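Probable tRNA pseudouridine synthase D (Methanosarcina mazei, PDB 1Z2Z) probably converts uridine 13 of transfer RNA to pseudouridine, as a member of the TruD family of pseudouridine synthases. Local coordinates at residues L22-Q28 with I137-I142; R78-A82 with Q93-F98; T156-I160 with E428-V432; Q163-N168 with E387-V392; Y344-A349 with S380-R385. All coordinates share one frame. Numbering follows the deposited sequence.

Interaction 1: L22-Q28 with I137-I142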
# COMPACT_ATOMS: atom_id res chain seq x y z
N LEU A 22 -7.83 -19.00 6.37
CA LEU A 22 -7.36 -20.05 5.49
C LEU A 22 -5.94 -20.45 5.84
O LEU A 22 -5.54 -21.60 5.64
CB LEU A 22 -7.44 -19.54 4.05
CG LEU A 22 -7.43 -20.55 2.92
CD1 LEU A 22 -8.07 -19.91 1.70
CD2 LEU A 22 -6.01 -21.01 2.63
N GLY A 23 -5.17 -19.51 6.37
CA GLY A 23 -3.79 -19.79 6.74
C GLY A 23 -2.95 -20.15 5.54
O GLY A 23 -3.26 -19.76 4.42
N GLY A 24 -1.87 -20.90 5.77
CA GLY A 24 -1.01 -21.30 4.67
C GLY A 24 0.15 -20.34 4.44
O GLY A 24 0.40 -19.45 5.26
N GLN A 25 0.84 -20.51 3.32
CA GLN A 25 1.99 -19.67 2.99
C GLN A 25 2.00 -19.25 1.53
O GLN A 25 1.30 -19.84 0.70
CB GLN A 25 3.26 -20.43 3.32
CG GLN A 25 3.32 -21.76 2.63
CD GLN A 25 4.48 -22.60 3.09
OE1 GLN A 25 4.89 -23.54 2.40
NE2 GLN A 25 5.02 -22.29 4.27
N LEU A 26 2.80 -18.24 1.22
CA LEU A 26 2.88 -17.74 -0.15
C LEU A 26 4.31 -17.65 -0.70
O LEU A 26 5.28 -17.73 0.05
CB LEU A 26 2.24 -16.35 -0.25
CG LEU A 26 0.83 -16.09 0.30
CD1 LEU A 26 0.46 -14.65 -0.09
CD2 LEU A 26 -0.19 -17.08 -0.26
N ARG A 27 4.43 -17.47 -2.01
CA ARG A 27 5.74 -17.36 -2.63
C ARG A 27 6.58 -18.61 -2.37
O ARG A 27 7.80 -18.53 -2.25
CB ARG A 27 6.50 -16.14 -2.08
CG ARG A 27 6.31 -14.83 -2.83
CD ARG A 27 5.24 -13.98 -2.20
NE ARG A 27 5.48 -12.53 -2.31
CZ ARG A 27 5.40 -11.83 -3.44
NH1 ARG A 27 5.07 -12.40 -4.58
NH2 ARG A 27 5.61 -10.52 -3.43
N GLN A 28 5.93 -19.76 -2.26
CA GLN A 28 6.69 -20.97 -2.01
C GLN A 28 7.44 -21.31 -3.29
O GLN A 28 8.56 -21.82 -3.26
CB GLN A 28 5.79 -22.14 -1.61
CG GLN A 28 6.48 -23.06 -0.60
CD GLN A 28 5.88 -24.44 -0.56
OE1 GLN A 28 4.69 -24.61 -0.31
NE2 GLN A 28 6.72 -25.45 -0.78
N ILE A 137 -2.49 -15.55 -7.53
CA ILE A 137 -1.72 -15.96 -6.36
C ILE A 137 -2.09 -17.37 -5.93
O ILE A 137 -3.19 -17.84 -6.20
CB ILE A 137 -1.95 -14.98 -5.19
CG1 ILE A 137 -1.63 -13.56 -5.66
CG2 ILE A 137 -1.06 -15.34 -4.00
CD1 ILE A 137 -1.92 -12.50 -4.63
N THR A 138 -1.16 -18.05 -5.28
CA THR A 138 -1.37 -19.42 -4.83
C THR A 138 -0.95 -19.58 -3.38
O THR A 138 0.22 -19.37 -3.05
CB THR A 138 -0.55 -20.41 -5.66
OG1 THR A 138 -1.02 -20.41 -7.01
CG2 THR A 138 -0.66 -21.82 -5.07
N VAL A 139 -1.89 -19.94 -2.52
CA VAL A 139 -1.60 -20.14 -1.10
C VAL A 139 -1.39 -21.65 -0.98
O VAL A 139 -2.15 -22.43 -1.56
CB VAL A 139 -2.81 -19.68 -0.20
CG1 VAL A 139 -2.38 -19.56 1.25
CG2 VAL A 139 -3.35 -18.33 -0.69
N ARG A 140 -0.34 -22.06 -0.26
CA ARG A 140 -0.01 -23.48 -0.06
C ARG A 140 0.20 -23.83 1.41
O ARG A 140 0.49 -22.96 2.23
CB ARG A 140 1.28 -23.84 -0.82
CG ARG A 140 1.20 -23.81 -2.33
CD ARG A 140 2.52 -24.26 -2.93
NE ARG A 140 2.52 -24.21 -4.39
CZ ARG A 140 1.76 -24.96 -5.18
NH1 ARG A 140 1.83 -24.84 -6.49
NH2 ARG A 140 0.92 -25.85 -4.66
N ASN A 141 0.06 -25.11 1.74
CA ASN A 141 0.26 -25.62 3.10
C ASN A 141 -0.84 -25.25 4.10
O ASN A 141 -0.56 -24.85 5.24
CB ASN A 141 1.61 -25.14 3.65
CG ASN A 141 2.14 -26.06 4.73
OD1 ASN A 141 3.06 -25.70 5.48
ND2 ASN A 141 1.59 -27.26 4.81
N ILE A 142 -2.08 -25.41 3.67
CA ILE A 142 -3.20 -25.11 4.53
C ILE A 142 -3.63 -26.35 5.29
O ILE A 142 -3.75 -27.44 4.73
CB ILE A 142 -4.39 -24.57 3.72
CG1 ILE A 142 -5.61 -24.39 4.64
CG2 ILE A 142 -4.69 -25.50 2.57
CD1 ILE A 142 -6.85 -23.84 3.95
O HOH W 1 2.09 -17.27 -3.39

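Interaction 2: R78-A82 with Q93-F98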
# COMPACT_ATOMS: atom_id res chain seq x y z
N ARG A 78 17.10 5.58 -19.50
CA ARG A 78 16.58 5.24 -20.83
C ARG A 78 15.69 4.03 -20.81
O ARG A 78 15.06 3.70 -21.81
CB ARG A 78 17.72 4.98 -21.81
CG ARG A 78 18.98 5.75 -21.50
CD ARG A 78 18.72 7.23 -21.33
NE ARG A 78 17.89 7.79 -22.39
CZ ARG A 78 17.99 9.04 -22.79
NH1 ARG A 78 17.20 9.49 -23.77
NH2 ARG A 78 18.89 9.84 -22.23
N ILE A 79 15.66 3.32 -19.69
CA ILE A 79 14.78 2.17 -19.60
C ILE A 79 13.81 2.40 -18.43
O ILE A 79 14.23 2.45 -17.27
CB ILE A 79 15.59 0.82 -19.45
CG1 ILE A 79 14.78 -0.21 -18.66
CG2 ILE A 79 16.97 1.05 -18.84
CD1 ILE A 79 14.01 -1.14 -19.54
N SER A 80 12.52 2.61 -18.73
CA SER A 80 11.55 2.84 -17.66
C SER A 80 10.33 1.94 -17.65
O SER A 80 9.90 1.39 -18.67
CB SER A 80 11.10 4.32 -17.57
OG SER A 80 10.33 4.78 -18.67
N VAL A 81 9.80 1.78 -16.45
CA VAL A 81 8.65 0.94 -16.22
C VAL A 81 7.44 1.79 -15.82
O VAL A 81 7.57 2.95 -15.40
CB VAL A 81 9.01 -0.08 -15.12
CG1 VAL A 81 10.12 -0.97 -15.60
CG2 VAL A 81 9.47 0.65 -13.86
N ALA A 82 6.26 1.20 -15.98
CA ALA A 82 5.01 1.85 -15.62
C ALA A 82 4.78 1.65 -14.13
O ALA A 82 4.22 2.52 -13.45
CB ALA A 82 3.87 1.24 -16.41
N GLN A 93 5.09 -7.16 -17.92
CA GLN A 93 4.76 -5.73 -17.92
C GLN A 93 5.31 -5.04 -19.16
O GLN A 93 6.14 -5.60 -19.87
CB GLN A 93 5.37 -5.04 -16.71
CG GLN A 93 6.87 -4.88 -16.82
CD GLN A 93 7.47 -4.42 -15.52
OE1 GLN A 93 8.37 -5.06 -14.96
NE2 GLN A 93 6.98 -3.31 -15.02
N LYS A 94 4.85 -3.82 -19.41
CA LYS A 94 5.32 -3.08 -20.57
C LYS A 94 6.44 -2.12 -20.14
O LYS A 94 6.40 -1.55 -19.05
CB LYS A 94 4.15 -2.32 -21.21
CG LYS A 94 4.56 -1.26 -22.23
CD LYS A 94 3.35 -0.63 -22.90
CE LYS A 94 2.58 -1.65 -23.73
NZ LYS A 94 1.42 -1.09 -24.50
N ILE A 95 7.47 -1.98 -20.97
CA ILE A 95 8.56 -1.08 -20.66
C ILE A 95 8.97 -0.33 -21.92
O ILE A 95 8.50 -0.63 -23.02
CB ILE A 95 9.81 -1.82 -20.12
CG1 ILE A 95 10.39 -2.74 -21.19
CG2 ILE A 95 9.46 -2.59 -18.85
CD1 ILE A 95 11.84 -3.21 -20.87
N SER A 96 9.81 0.68 -21.76
CA SER A 96 10.26 1.41 -22.93
C SER A 96 11.77 1.51 -22.87
O SER A 96 12.37 1.59 -21.79
CB SER A 96 9.64 2.81 -22.98
OG SER A 96 10.21 3.65 -21.99
N ILE A 97 12.38 1.49 -24.05
CA ILE A 97 13.83 1.57 -24.17
C ILE A 97 14.17 2.59 -25.23
O ILE A 97 13.74 2.49 -26.38
CB ILE A 97 14.43 0.22 -24.61
CG1 ILE A 97 13.94 -0.90 -23.68
CG2 ILE A 97 15.94 0.32 -24.61
CD1 ILE A 97 14.44 -2.28 -24.06
N PHE A 98 14.95 3.58 -24.83
CA PHE A 98 15.33 4.66 -25.72
C PHE A 98 16.36 4.29 -26.76
O PHE A 98 17.37 3.63 -26.49
CB PHE A 98 15.83 5.86 -24.92
CG PHE A 98 16.42 6.97 -25.76
CD1 PHE A 98 17.75 7.32 -25.63
CD2 PHE A 98 15.63 7.66 -26.67
CE1 PHE A 98 18.29 8.37 -26.40
CE2 PHE A 98 16.17 8.71 -27.43
CZ PHE A 98 17.49 9.06 -27.30
O HOH W 2 12.54 4.75 -22.04

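Interaction 3: T156-I160 with E428-V432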
# COMPACT_ATOMS: atom_id res chain seq x y z
N THR A 156 -15.87 -17.13 1.94
CA THR A 156 -15.09 -15.91 2.06
C THR A 156 -15.35 -15.01 0.86
O THR A 156 -15.39 -13.79 0.98
CB THR A 156 -13.57 -16.19 2.15
OG1 THR A 156 -13.33 -17.25 3.09
CG2 THR A 156 -12.83 -14.93 2.61
N THR A 157 -15.51 -15.64 -0.30
CA THR A 157 -15.78 -14.95 -1.57
C THR A 157 -17.17 -14.30 -1.51
O THR A 157 -17.31 -13.09 -1.66
CB THR A 157 -15.75 -15.94 -2.76
OG1 THR A 157 -14.46 -16.56 -2.84
CG2 THR A 157 -16.06 -15.23 -4.06
N ASP A 158 -18.19 -15.13 -1.28
CA ASP A 158 -19.57 -14.67 -1.18
C ASP A 158 -19.71 -13.39 -0.37
O ASP A 158 -20.27 -12.40 -0.84
CB ASP A 158 -20.48 -15.74 -0.57
CG ASP A 158 -21.64 -15.13 0.22
OD1 ASP A 158 -21.44 -14.74 1.40
OD2 ASP A 158 -22.76 -15.02 -0.33
N GLU A 159 -19.23 -13.42 0.87
CA GLU A 159 -19.34 -12.23 1.71
C GLU A 159 -18.68 -11.07 1.02
O GLU A 159 -19.18 -9.95 1.04
CB GLU A 159 -18.71 -12.46 3.08
CG GLU A 159 -19.63 -13.21 4.04
CD GLU A 159 -19.01 -13.44 5.40
OE1 GLU A 159 -18.62 -12.47 6.07
OE2 GLU A 159 -18.92 -14.62 5.81
N ILE A 160 -17.55 -11.35 0.37
CA ILE A 160 -16.81 -10.31 -0.33
C ILE A 160 -17.63 -9.76 -1.48
O ILE A 160 -17.86 -8.55 -1.58
CB ILE A 160 -15.48 -10.85 -0.87
CG1 ILE A 160 -14.53 -11.08 0.30
CG2 ILE A 160 -14.88 -9.86 -1.84
CD1 ILE A 160 -13.18 -11.62 -0.11
N GLU A 428 -8.07 -10.91 3.79
CA GLU A 428 -9.41 -11.42 4.08
C GLU A 428 -9.52 -12.92 3.78
O GLU A 428 -10.42 -13.59 4.28
CB GLU A 428 -10.48 -10.66 3.29
CG GLU A 428 -10.56 -9.15 3.58
CD GLU A 428 -10.89 -8.82 5.04
OE1 GLU A 428 -10.15 -8.00 5.63
OE2 GLU A 428 -11.88 -9.38 5.59
N TYR A 429 -8.61 -13.43 2.96
CA TYR A 429 -8.60 -14.85 2.62
C TYR A 429 -7.71 -15.69 3.50
O TYR A 429 -8.01 -16.85 3.75
CB TYR A 429 -8.15 -15.07 1.18
CG TYR A 429 -9.24 -14.86 0.17
CD1 TYR A 429 -9.55 -13.58 -0.27
CD2 TYR A 429 -9.97 -15.93 -0.33
CE1 TYR A 429 -10.56 -13.37 -1.18
CE2 TYR A 429 -10.99 -15.73 -1.25
CZ TYR A 429 -11.28 -14.45 -1.67
OH TYR A 429 -12.28 -14.21 -2.57
N MSE A 430 -6.60 -15.12 3.96
CA MSE A 430 -5.68 -15.88 4.79
C MSE A 430 -5.78 -15.53 6.25
O MSE A 430 -5.49 -16.36 7.11
CB MSE A 430 -4.24 -15.66 4.34
CG MSE A 430 -3.88 -16.29 3.02
SE MSE A 430 -2.18 -15.60 2.42
CE MSE A 430 -1.01 -16.87 3.31
N LYS A 431 -6.17 -14.30 6.53
CA LYS A 431 -6.28 -13.82 7.90
C LYS A 431 -5.12 -14.34 8.75
O LYS A 431 -5.33 -15.06 9.72
CB LYS A 431 -7.62 -14.27 8.53
CG LYS A 431 -8.86 -13.73 7.83
CD LYS A 431 -10.12 -13.97 8.65
CE LYS A 431 -11.37 -13.51 7.92
NZ LYS A 431 -11.71 -14.33 6.71
N VAL A 432 -3.90 -13.99 8.37
CA VAL A 432 -2.73 -14.42 9.12
C VAL A 432 -1.79 -13.26 9.33
O VAL A 432 -1.99 -12.19 8.78
CB VAL A 432 -1.96 -15.56 8.40
CG1 VAL A 432 -2.79 -16.84 8.40
CG2 VAL A 432 -1.64 -15.13 6.99

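Interaction 4: Q163-N168 with E387-V392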
# COMPACT_ATOMS: atom_id res chain seq x y z
N GLN A 163 -20.40 -7.70 0.07
CA GLN A 163 -19.99 -6.46 0.70
C GLN A 163 -19.42 -5.48 -0.32
O GLN A 163 -19.16 -4.31 -0.01
CB GLN A 163 -18.93 -6.73 1.77
CG GLN A 163 -18.43 -5.45 2.39
CD GLN A 163 -17.18 -5.64 3.20
OE1 GLN A 163 -16.16 -6.14 2.70
NE2 GLN A 163 -17.22 -5.24 4.47
N GLY A 164 -19.23 -5.97 -1.55
CA GLY A 164 -18.70 -5.12 -2.60
C GLY A 164 -17.22 -5.37 -2.90
O GLY A 164 -16.73 -5.02 -3.97
N GLY A 165 -16.53 -6.00 -1.95
CA GLY A 165 -15.12 -6.29 -2.12
C GLY A 165 -14.45 -6.43 -0.77
O GLY A 165 -15.03 -7.03 0.15
N VAL A 166 -13.25 -5.89 -0.64
CA VAL A 166 -12.52 -5.96 0.63
C VAL A 166 -12.28 -4.54 1.13
O VAL A 166 -12.22 -3.60 0.35
CB VAL A 166 -11.19 -6.77 0.46
CG1 VAL A 166 -11.48 -8.06 -0.29
CG2 VAL A 166 -10.13 -5.97 -0.26
N PRO A 167 -12.18 -4.35 2.46
CA PRO A 167 -11.95 -3.01 3.00
C PRO A 167 -10.71 -2.36 2.45
O PRO A 167 -9.72 -3.02 2.17
CB PRO A 167 -11.88 -3.24 4.51
CG PRO A 167 -11.44 -4.65 4.63
CD PRO A 167 -12.22 -5.35 3.54
N ASN A 168 -10.78 -1.05 2.28
CA ASN A 168 -9.64 -0.32 1.75
C ASN A 168 -8.65 0.08 2.84
O ASN A 168 -8.26 1.25 2.94
CB ASN A 168 -10.11 0.92 1.00
CG ASN A 168 -9.05 1.44 0.06
OD1 ASN A 168 -8.76 0.81 -0.95
ND2 ASN A 168 -8.43 2.58 0.41
N GLU A 387 -11.79 6.68 -0.11
CA GLU A 387 -12.90 5.75 -0.21
C GLU A 387 -12.75 4.69 0.88
O GLU A 387 -11.75 4.66 1.60
CB GLU A 387 -12.92 5.07 -1.58
CG GLU A 387 -11.65 4.30 -1.92
CD GLU A 387 -10.53 5.20 -2.43
OE1 GLU A 387 -10.73 5.86 -3.47
OE2 GLU A 387 -9.46 5.25 -1.79
N VAL A 388 -13.75 3.82 0.99
CA VAL A 388 -13.75 2.79 2.02
C VAL A 388 -13.66 1.36 1.49
O VAL A 388 -12.91 0.56 2.03
CB VAL A 388 -15.02 2.92 2.89
CG1 VAL A 388 -15.09 1.78 3.88
CG2 VAL A 388 -14.99 4.23 3.62
N LEU A 389 -14.43 1.05 0.46
CA LEU A 389 -14.44 -0.27 -0.13
C LEU A 389 -13.44 -0.33 -1.28
O LEU A 389 -13.28 0.64 -2.02
CB LEU A 389 -15.83 -0.60 -0.66
CG LEU A 389 -15.93 -1.78 -1.63
CD1 LEU A 389 -15.57 -3.08 -0.92
CD2 LEU A 389 -17.35 -1.87 -2.18
N LEU A 390 -12.76 -1.46 -1.41
CA LEU A 390 -11.81 -1.61 -2.49
C LEU A 390 -12.37 -2.64 -3.46
O LEU A 390 -12.20 -3.84 -3.28
CB LEU A 390 -10.47 -2.08 -1.92
CG LEU A 390 -9.25 -1.95 -2.85
CD1 LEU A 390 -7.99 -1.87 -2.00
CD2 LEU A 390 -9.20 -3.10 -3.83
N GLU A 391 -13.05 -2.15 -4.50
CA GLU A 391 -13.65 -3.01 -5.50
C GLU A 391 -12.73 -4.19 -5.83
O GLU A 391 -11.54 -4.00 -6.10
CB GLU A 391 -13.94 -2.19 -6.77
CG GLU A 391 -14.41 -3.00 -7.98
CD GLU A 391 -15.81 -3.55 -7.82
OE1 GLU A 391 -16.27 -4.28 -8.73
OE2 GLU A 391 -16.45 -3.26 -6.79
N VAL A 392 -13.29 -5.39 -5.77
CA VAL A 392 -12.59 -6.64 -6.06
C VAL A 392 -13.59 -7.78 -6.27
O VAL A 392 -14.51 -7.96 -5.49
CB VAL A 392 -11.63 -7.07 -4.90
CG1 VAL A 392 -10.38 -6.22 -4.92
CG2 VAL A 392 -12.32 -6.92 -3.57

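Interaction 5: Y344-A349 with S380-R385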
# COMPACT_ATOMS: atom_id res chain seq x y z
N TYR A 344 -7.35 19.53 9.16
CA TYR A 344 -7.90 20.73 9.77
C TYR A 344 -8.96 21.31 8.86
O TYR A 344 -9.44 22.43 9.06
CB TYR A 344 -6.80 21.76 10.05
CG TYR A 344 -6.18 22.38 8.82
CD1 TYR A 344 -6.93 23.19 7.96
CD2 TYR A 344 -4.83 22.20 8.53
CE1 TYR A 344 -6.35 23.81 6.86
CE2 TYR A 344 -4.24 22.82 7.43
CZ TYR A 344 -5.01 23.63 6.60
OH TYR A 344 -4.43 24.27 5.53
N ASN A 345 -9.33 20.53 7.85
CA ASN A 345 -10.31 20.93 6.84
C ASN A 345 -11.21 19.71 6.61
O ASN A 345 -11.76 19.51 5.53
CB ASN A 345 -9.55 21.31 5.55
CG ASN A 345 -10.45 21.86 4.44
OD1 ASN A 345 -11.17 21.11 3.76
ND2 ASN A 345 -10.40 23.17 4.23
N THR A 346 -11.34 18.90 7.66
CA THR A 346 -12.15 17.69 7.60
C THR A 346 -13.61 17.98 7.89
O THR A 346 -13.93 18.81 8.74
CB THR A 346 -11.69 16.63 8.62
OG1 THR A 346 -10.26 16.47 8.55
CG2 THR A 346 -12.37 15.29 8.33
N GLU A 347 -14.48 17.27 7.18
CA GLU A 347 -15.91 17.42 7.34
C GLU A 347 -16.49 16.11 7.84
O GLU A 347 -16.80 15.22 7.04
CB GLU A 347 -16.55 17.77 5.99
CG GLU A 347 -18.06 17.96 6.03
CD GLU A 347 -18.68 17.86 4.65
OE1 GLU A 347 -18.12 18.47 3.71
OE2 GLU A 347 -19.72 17.19 4.50
N PHE A 348 -16.63 15.97 9.15
CA PHE A 348 -17.19 14.75 9.72
C PHE A 348 -18.55 14.48 9.08
O PHE A 348 -19.23 15.41 8.66
CB PHE A 348 -17.35 14.89 11.24
CG PHE A 348 -16.11 15.36 11.94
CD1 PHE A 348 -14.85 15.11 11.41
CD2 PHE A 348 -16.20 16.06 13.15
CE1 PHE A 348 -13.69 15.54 12.06
CE2 PHE A 348 -15.05 16.50 13.82
CZ PHE A 348 -13.79 16.24 13.27
N ALA A 349 -18.94 13.22 9.00
CA ALA A 349 -20.22 12.86 8.42
C ALA A 349 -21.34 13.05 9.46
O ALA A 349 -21.06 13.39 10.61
CB ALA A 349 -20.18 11.41 7.94
N SER A 380 1.97 20.45 8.02
CA SER A 380 0.60 20.27 8.49
C SER A 380 -0.36 20.14 7.33
O SER A 380 -0.35 20.92 6.38
CB SER A 380 0.17 21.43 9.40
OG SER A 380 -0.08 22.61 8.67
N SER A 381 -1.20 19.12 7.42
CA SER A 381 -2.18 18.84 6.40
C SER A 381 -3.55 19.24 6.92
O SER A 381 -3.75 19.39 8.13
CB SER A 381 -2.16 17.35 6.05
OG SER A 381 -3.15 17.02 5.09
N LYS A 382 -4.48 19.40 5.99
CA LYS A 382 -5.84 19.78 6.31
C LYS A 382 -6.77 18.58 6.28
O LYS A 382 -7.92 18.68 6.72
CB LYS A 382 -6.33 20.87 5.35
CG LYS A 382 -5.90 20.72 3.88
CD LYS A 382 -6.71 19.69 3.08
CE LYS A 382 -6.32 19.72 1.61
NZ LYS A 382 -7.00 18.67 0.78
N GLY A 383 -6.29 17.45 5.77
CA GLY A 383 -7.11 16.25 5.72
C GLY A 383 -7.67 15.94 4.35
O GLY A 383 -7.66 16.79 3.47
N THR A 384 -8.15 14.72 4.17
CA THR A 384 -8.73 14.28 2.91
C THR A 384 -9.82 13.27 3.21
O THR A 384 -10.13 13.03 4.38
CB THR A 384 -7.65 13.64 2.00
OG1 THR A 384 -8.23 12.58 1.22
CG2 THR A 384 -6.49 13.11 2.83
N ARG A 385 -10.43 12.68 2.18
CA ARG A 385 -11.49 11.71 2.40
C ARG A 385 -11.39 10.54 1.41
O ARG A 385 -12.01 10.55 0.35
CB ARG A 385 -12.86 12.40 2.29
CG ARG A 385 -13.98 11.74 3.09
CD ARG A 385 -15.10 12.72 3.43
NE ARG A 385 -15.36 12.76 4.87
CZ ARG A 385 -16.07 11.85 5.54
NH1 ARG A 385 -16.23 11.96 6.85
NH2 ARG A 385 -16.63 10.84 4.89

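Interaction 1: L22-Q28 with I137-I142
Here a loop crosses the end of strand 130-142 in the catalytic-domain sheet, at the edge of the presumed active site: R27 of the loop makes a salt bridge to D86, the predicted nucleophile. One antiparallel bridge joins the two segments, a hydrogen-bonded pair of Q25 and R140, with Q25 N to R140 O at 2.7 Å and R140 N to Q25 O at 2.9 Å. V139 CA adds a CA-H...O contact to Q25 O at 3.4 Å. Direct backbone pairing stops there, and a water takes over, accepting from R27 N (2.7 Å) and donating to T138 O (2.8 Å). G24 sits against the strand, its CA 3.3 Å from R140 O; a side chain there would run into V139 CG1 and into its own backbone. Apolar contacts add to this: L26 CD2 lies 3.4 Å from V139 CG2, and L22 CD2 is 3.2 Å from I142 CD1, a tight approach. The guanidinium of R140 turns to D32, while helix 423-430 covers L26 and V139 through M430. At the strand's end N141, with positive phi, and I142 both face S408 of strand 408-417: a G1 beta bulge, a classic irregularity of antiparallel sheets.

Interaction 2: R78-A82 with Q93-F98
R78 leads into a beta hairpin whose two strands, 79-81 and 90-98, run antiparallel at 158° and form part of the large mixed sheet. R78 O receives F98 N at 3.0 Å and also a water at 2.7 Å, which in turn lies 2.6 Å from S96 OG; R78 NH1 lies over one face of the F98 ring, 2.9 Å from F98 CD1, a very short approach. I79 follows in a non-hydrogen-bonded pair with I97; its CA makes a CA-H...O contact to S96 O at 3.3 Å, and its CD1 packs 3.3 Å from I95 CD1, on the face that helix 61-72 covers. S80 pairs with S96 through two hydrogen bonds, S80 N to S96 O and S96 N to S80 O, both 3.2 Å. Their side chains share the other face, and both hydroxyls bond to the backbone of V125. V81, the last residue before A82 turns off into the connection that carries the predicted nucleophile, D86, returns to the isoleucine face, with V81 CG1 3.7 Å from I95 CG2.

Interaction 3: T156-I160 with E428-V432
E428 stands near the C-terminal end of helix 423-430, where it faces helix 146-163. Its carbonyl O lies 3.2 Å from T156 CG2 and its CB 4.4 Å from I160 CD1, while its carboxylate reaches T17 N in the N-terminal part of the chain. Y429 has the largest covered area of the contact. T156 CG2 sits over one face of its ring as a CH-pi partner, 4.2 Å from the centroid and 10° off the normal; I160 CD1 comes within 3.3 Å of Y429 CE1; and the phenol OH donates to T157 OG1 at 3.2 Å, a hydroxyl that also bonds to L153 O one turn earlier. K431 leaves helical geometry with positive phi, and its side chain folds back so that NZ donates to E428 O at 2.8 Å, with T19 and T17 as further partners of the ammonium. A single tyrosine thus works in two ways, its ring against methyl groups and its hydroxyl against a threonine, which implies that this buried helix-helix seam is mainly apolar, with one polar tie, from the phenol hydroxyl to T157.

Interaction 4: Q163-N168 with E387-V392
Backbone hydrogen bonds hold this short two-stranded antiparallel sheet, strands 165-167 and 389-391, whose N-to-C directions lie 145° apart, with a closest axis approach of 4.7 Å. L390 N donates to V166 O at 2.8 Å, and N168 N to V388 O at 2.7 Å; between these bonds P167 pairs with L389 in a non-hydrogen-bonded pair. Apolar contacts flank them. V166 CG1 lies 3.6 Å from V392 CG2, and V166 CG2 is 4.2 Å from L390 CB. L389 folds its side chain under the two glycines, with CD1 3.2 Å from G165 N and 3.4 Å from G164 C. Close fit depends on these glycines: a CB on G164 would clash with L389 CD2, and one on G165 with L390 O and V392 CG2. N168 has the largest area covered here, and its OD1 comes within 3.0 Å of L390 CD1. Helix 146-163 leads into the first strand through G164, helix 423-430 packs on V166 and L390 through T424, and the hydroxyl of Y278 in helix 263-287 bonds to both E387 O and N168 O.

Interaction 5: Y344-A349 with S380-R385
K382, Y344 and R385 bury the most surface here, where two loops run side by side, only 17° apart in direction, on either side of helix 352-363 in the sequence. K382 gives both its carbonyl and its side chain. Its O lies 2.6 Å from Y344 N, a weak, bent bond, and 2.6 Å from N345 N, a better-shaped one, so two successive amides converge on one acceptor. Its CB packs over the face of the Y344 ring as a CH-pi contact, 3.3 Å from the centroid and 12° off the normal, and lies 3.3 Å from N345 CB. Beyond CB the lysine heads away, and NZ makes a weak bond of 3.3 Å to G383 O. Y344 also brings CD2 to 3.0 Å from S381 O, so its ring lies across the start of the second loop. At the other end R385 extends toward the first loop; its NH1 makes a weak bond to E347 O at 3.3 Å, but its stronger partner is E357 of helix 352-363, whose carboxylate also accepts from A349 N. Between the two ends G383 passes T346 where a CB would clash with T346 OG1. S381 OG accepts from G383 N at 3.2 Å, an ST turn within an irregular loop-loop contact of nearly parallel chains that lacks beta pairing.

In the fold
Interactions 1 and 2 both reach the large mixed sheet, yet their nearest atoms are about 13 Å apart: interaction 2 is a regular hairpin, interaction 1 a loop added by a single bridge. Interaction 3 touches both interaction 1, where G23 N probably bonds to M430 O (3.2 Å), and interaction 4, where E428 CG lies 4.0 Å from V166 CB, so helix 423-430 serves all three; helix 146-163 joins in through I160 CD1, 3.9 Å from V166 CG1. Interactions 2 and 3 are buried, 1, 4 and 5 partly so, 5 with the most exposed residues. Interaction 5, about 39 Å from interaction 1 between centres, relies on a shared carbonyl, a CH-pi contact and weak bonds, against the strand pairing of interactions 2 and 4.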